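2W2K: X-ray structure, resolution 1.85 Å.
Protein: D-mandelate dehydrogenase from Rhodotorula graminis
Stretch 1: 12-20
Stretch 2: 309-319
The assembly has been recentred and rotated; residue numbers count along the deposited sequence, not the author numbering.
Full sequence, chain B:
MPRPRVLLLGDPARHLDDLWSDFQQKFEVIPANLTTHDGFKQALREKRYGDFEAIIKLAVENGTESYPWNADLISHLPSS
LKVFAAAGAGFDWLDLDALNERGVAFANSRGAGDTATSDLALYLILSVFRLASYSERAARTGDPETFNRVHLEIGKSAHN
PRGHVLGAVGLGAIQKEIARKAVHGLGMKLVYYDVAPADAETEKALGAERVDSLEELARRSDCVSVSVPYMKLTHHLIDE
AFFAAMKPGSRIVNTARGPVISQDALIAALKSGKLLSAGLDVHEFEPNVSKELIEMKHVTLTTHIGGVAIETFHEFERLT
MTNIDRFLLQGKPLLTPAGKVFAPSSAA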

# COMPACT_ATOMS: atom_id res chain seq x y z
N PRO B 12 9.12 -14.98 28.63
CA PRO B 12 7.89 -15.81 28.62
C PRO B 12 6.82 -15.22 27.69
O PRO B 12 7.09 -14.22 26.99
N ALA B 13 5.62 -15.81 27.68
CA ALA B 13 4.56 -15.40 26.74
C ALA B 13 4.07 -13.96 26.95
O ALA B 13 4.08 -13.47 28.08
N ARG B 14 3.66 -13.28 25.87
CA ARG B 14 3.13 -11.90 25.95
C ARG B 14 1.67 -11.75 25.49
O ARG B 14 1.05 -10.71 25.73
N HIS B 15 1.12 -12.75 24.81
CA HIS B 15 -0.17 -12.60 24.12
C HIS B 15 -1.24 -13.58 24.61
O HIS B 15 -2.38 -13.18 24.89
N LEU B 16 -0.87 -14.86 24.73
CA LEU B 16 -1.82 -15.93 25.03
C LEU B 16 -1.73 -16.36 26.50
O LEU B 16 -1.21 -17.43 26.81
N ASP B 17 -2.24 -15.52 27.39
CA ASP B 17 -2.06 -15.72 28.84
C ASP B 17 -2.68 -17.05 29.35
O ASP B 17 -2.03 -17.77 30.11
N ASP B 18 -3.93 -17.35 28.95
CA ASP B 18 -4.60 -18.64 29.30
C ASP B 18 -3.86 -19.91 28.82
O ASP B 18 -3.67 -20.87 29.59
N LEU B 19 -3.43 -19.93 27.56
CA LEU B 19 -2.67 -21.06 27.03
C LEU B 19 -1.30 -21.21 27.73
O LEU B 19 -0.88 -22.33 28.01
N TRP B 20 -0.64 -20.09 28.04
CA TRP B 20 0.63 -20.12 28.81
C TRP B 20 0.48 -20.63 30.25
O TRP B 20 1.37 -21.35 30.75
N ALA B 309 3.43 -8.08 12.99
CA ALA B 309 2.01 -7.75 13.26
C ALA B 309 1.59 -8.57 14.47
O ALA B 309 2.03 -9.72 14.61
N ILE B 310 0.80 -7.99 15.37
CA ILE B 310 0.36 -8.72 16.59
C ILE B 310 -0.31 -10.11 16.33
O ILE B 310 -0.08 -11.06 17.09
N GLU B 311 -1.08 -10.23 15.25
CA GLU B 311 -1.70 -11.52 14.83
C GLU B 311 -0.67 -12.61 14.48
O GLU B 311 -0.89 -13.81 14.75
N THR B 312 0.45 -12.20 13.87
CA THR B 312 1.58 -13.14 13.65
C THR B 312 2.08 -13.69 14.99
O THR B 312 2.29 -14.91 15.14
N PHE B 313 2.26 -12.80 15.97
CA PHE B 313 2.85 -13.17 17.27
C PHE B 313 1.90 -14.09 18.06
O PHE B 313 2.36 -15.03 18.74
N HIS B 314 0.58 -13.84 17.99
CA HIS B 314 -0.43 -14.76 18.57
C HIS B 314 -0.24 -16.19 18.01
O HIS B 314 -0.25 -17.19 18.76
N GLU B 315 -0.08 -16.29 16.69
CA GLU B 315 0.10 -17.60 16.06
C GLU B 315 1.47 -18.27 16.38
O GLU B 315 1.53 -19.51 16.51
N PHE B 316 2.56 -17.48 16.51
CA PHE B 316 3.86 -18.01 17.00
C PHE B 316 3.69 -18.68 18.39
O PHE B 316 4.16 -19.81 18.61
N GLU B 317 3.05 -17.98 19.33
CA GLU B 317 2.79 -18.53 20.68
C GLU B 317 1.89 -19.78 20.63
O GLU B 317 2.20 -20.78 21.30
N ARG B 318 0.79 -19.74 19.85
CA ARG B 318 -0.10 -20.93 19.73
C ARG B 318 0.62 -22.16 19.12
O ARG B 318 0.50 -23.27 19.65
N LEU B 319 1.37 -21.97 18.03
CA LEU B 319 2.06 -23.10 17.36
C LEU B 319 3.16 -23.72 18.24
O LEU B 319 3.23 -24.96 18.38

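A single buried carboxylate organises this contact: Glu317, reaching out of the helix of the second stretch, gathers three consecutive backbone amides from the loop of the first. Its OE2 accepts from Arg14 N at 2.8 Å in an almost straight bond, while its OE1 accepts from His15 N at 3.0 Å and from Leu16 N at 2.9 Å. These amides lie just ahead of the helix that starts at Asp17, with Leu16 at its N-cap, and the acid supplies their acceptors across the contact. Its CA-to-CB bond points toward the loop, and the chi1 m, chi2 t course brings both oxygens up to the amides. Ala13 lies against the same carboxylate, its CB 3.6 Å from Glu317 OE1, a small residue beside the charged group.

His15 is the loop's main reply. Its CA-to-CB bond points toward the helix, and its CA lies 6.0 Å from the CA of His314. With chi1 m, the imidazole lies along the helix and meets residues on successive turns. ND1 gives a weak hydrogen bond to Glu317 OE2 at 3.4 Å, so the acid holds this residue by side chain as well as backbone. Farther round the ring, CE1 comes to 3.5 Å from Phe313 CB, and CD2 to 4.1 Å from Ile310 CG2. The Phe313 side chain starts toward the loop, but its end leads away, and the two rings meet obliquely, with planes at 33°.

His314 packs differently. Its chi1 is m, and although its CA-to-CB bond runs sideways, the ring end comes nearer the loop and offers one face to the CB of His15, which sits 3.9 Å from the ring centroid in a CH-pi contact. A weak bond from His314 ND1 to Ile310 O, 3.1 Å, ties the ring back to its own helix.

Leu16 supplies the aliphatic part. In its m, t rotamer the side chain leaves sideways, yet its end reaches the helix: CD2 lies 3.9 Å from His314 CD2, and CD1 lies 3.6 Å from His314 O and 3.8 Å from Arg318 CB. Leu19 (t, p) extends the apolar contact more loosely, its CD2 4.1 Å from Arg318 CA. Arg318 contributes its near end here, while its guanidinium leads away to a salt bridge with Glu315, NH2 to OE2 at 2.8 Å. The rule to read is economical: one acid satisfies a run of amides, and a histidine and a leucine pack beside it.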

# COMPACT_ATOMS: atom_id res chain seq x y z
CB PRO B 12 7.42 -15.76 30.09
CG PRO B 12 7.91 -14.38 30.56
CD PRO B 12 9.28 -14.23 29.90
CB ALA B 13 3.36 -16.42 26.79
CB ARG B 14 4.00 -10.94 25.11
CG ARG B 14 5.41 -10.71 25.62
CD ARG B 14 6.31 -10.09 24.53
NE ARG B 14 7.73 -10.08 24.91
CZ ARG B 14 8.74 -10.23 24.06
NH1 ARG B 14 8.52 -10.42 22.76
NH2 ARG B 14 9.98 -10.22 24.52
CB HIS B 15 0.00 -12.66 22.58
CG HIS B 15 0.95 -11.61 22.06
ND1 HIS B 15 2.26 -11.88 21.73
CD2 HIS B 15 0.78 -10.28 21.85
CE1 HIS B 15 2.86 -10.76 21.35
NE2 HIS B 15 1.98 -9.78 21.40
CB LEU B 16 -1.60 -17.14 24.11
CG LEU B 16 -1.79 -16.90 22.60
CD1 LEU B 16 -1.72 -18.24 21.86
CD2 LEU B 16 -3.11 -16.19 22.29
CB ASP B 17 -2.60 -14.52 29.64
CG ASP B 17 -1.88 -13.20 29.30
OD1 ASP B 17 -0.63 -13.16 29.26
OD2 ASP B 17 -2.58 -12.19 29.07
CB ASP B 18 -6.05 -18.69 28.78
CG ASP B 18 -6.98 -17.67 29.47
OD1 ASP B 18 -6.70 -17.22 30.60
OD2 ASP B 18 -8.02 -17.34 28.87
CB LEU B 19 -2.48 -20.97 25.51
CG LEU B 19 -2.13 -22.28 24.76
CD1 LEU B 19 -3.25 -23.33 24.89
CD2 LEU B 19 -1.80 -21.99 23.27
CB TRP B 20 1.36 -18.74 28.75
CG TRP B 20 2.78 -18.63 29.40
CD1 TRP B 20 3.16 -17.75 30.38
CD2 TRP B 20 3.98 -19.36 29.04
NE1 TRP B 20 4.51 -17.92 30.68
CE2 TRP B 20 5.03 -18.89 29.87
CE3 TRP B 20 4.26 -20.37 28.10
CZ2 TRP B 20 6.34 -19.42 29.81
CZ3 TRP B 20 5.58 -20.89 28.04
CH2 TRP B 20 6.59 -20.41 28.88
CB ALA B 309 1.12 -8.09 12.05
CB ILE B 310 -0.44 -7.79 17.54
CG1 ILE B 310 0.50 -6.76 18.17
CG2 ILE B 310 -1.18 -8.58 18.63
CD1 ILE B 310 -0.24 -5.55 18.75
CB GLU B 311 -2.72 -11.34 13.67
CG GLU B 311 -4.00 -10.52 14.05
CD GLU B 311 -3.79 -8.99 14.14
OE1 GLU B 311 -2.75 -8.45 13.69
OE2 GLU B 311 -4.68 -8.32 14.70
CB THR B 312 2.76 -12.45 12.90
OG1 THR B 312 2.28 -11.86 11.67
CG2 THR B 312 3.85 -13.48 12.57
CB PHE B 313 3.21 -11.91 18.11
CG PHE B 313 4.12 -10.92 17.41
CD1 PHE B 313 5.06 -11.32 16.46
CD2 PHE B 313 4.05 -9.56 17.75
CE1 PHE B 313 5.90 -10.38 15.84
CE2 PHE B 313 4.89 -8.61 17.12
CZ PHE B 313 5.81 -9.03 16.18
CB HIS B 314 -1.86 -14.29 18.24
CG HIS B 314 -2.42 -13.26 19.18
ND1 HIS B 314 -1.75 -12.10 19.52
CD2 HIS B 314 -3.60 -13.21 19.86
CE1 HIS B 314 -2.49 -11.39 20.37
NE2 HIS B 314 -3.61 -12.04 20.58
CB GLU B 315 -0.26 -17.56 14.56
CG GLU B 315 -0.30 -18.92 13.86
CD GLU B 315 -1.56 -19.78 14.13
OE1 GLU B 315 -2.43 -19.43 14.99
OE2 GLU B 315 -1.66 -20.85 13.47
CB PHE B 316 4.98 -16.92 17.12
CG PHE B 316 5.54 -16.40 15.81
CD1 PHE B 316 5.37 -17.09 14.59
CD2 PHE B 316 6.29 -15.22 15.81
CE1 PHE B 316 5.91 -16.55 13.37
CE2 PHE B 316 6.83 -14.69 14.62
CZ PHE B 316 6.65 -15.38 13.40
CB GLU B 317 2.20 -17.44 21.61
CG GLU B 317 3.25 -16.33 21.91
CD GLU B 317 2.88 -15.37 23.05
OE1 GLU B 317 1.78 -15.48 23.64
OE2 GLU B 317 3.74 -14.48 23.34
CB ARG B 318 -1.38 -20.63 18.91
CG ARG B 318 -2.43 -21.81 18.93
CD ARG B 318 -3.59 -21.56 17.93
NE ARG B 318 -3.18 -21.80 16.53
CZ ARG B 318 -3.16 -23.00 15.94
NH1 ARG B 318 -3.50 -24.11 16.60
NH2 ARG B 318 -2.78 -23.09 14.67
CB LEU B 319 2.61 -22.68 15.97
CG LEU B 319 1.56 -22.54 14.83
CD1 LEU B 319 2.25 -21.91 13.60
CD2 LEU B 319 0.93 -23.89 14.48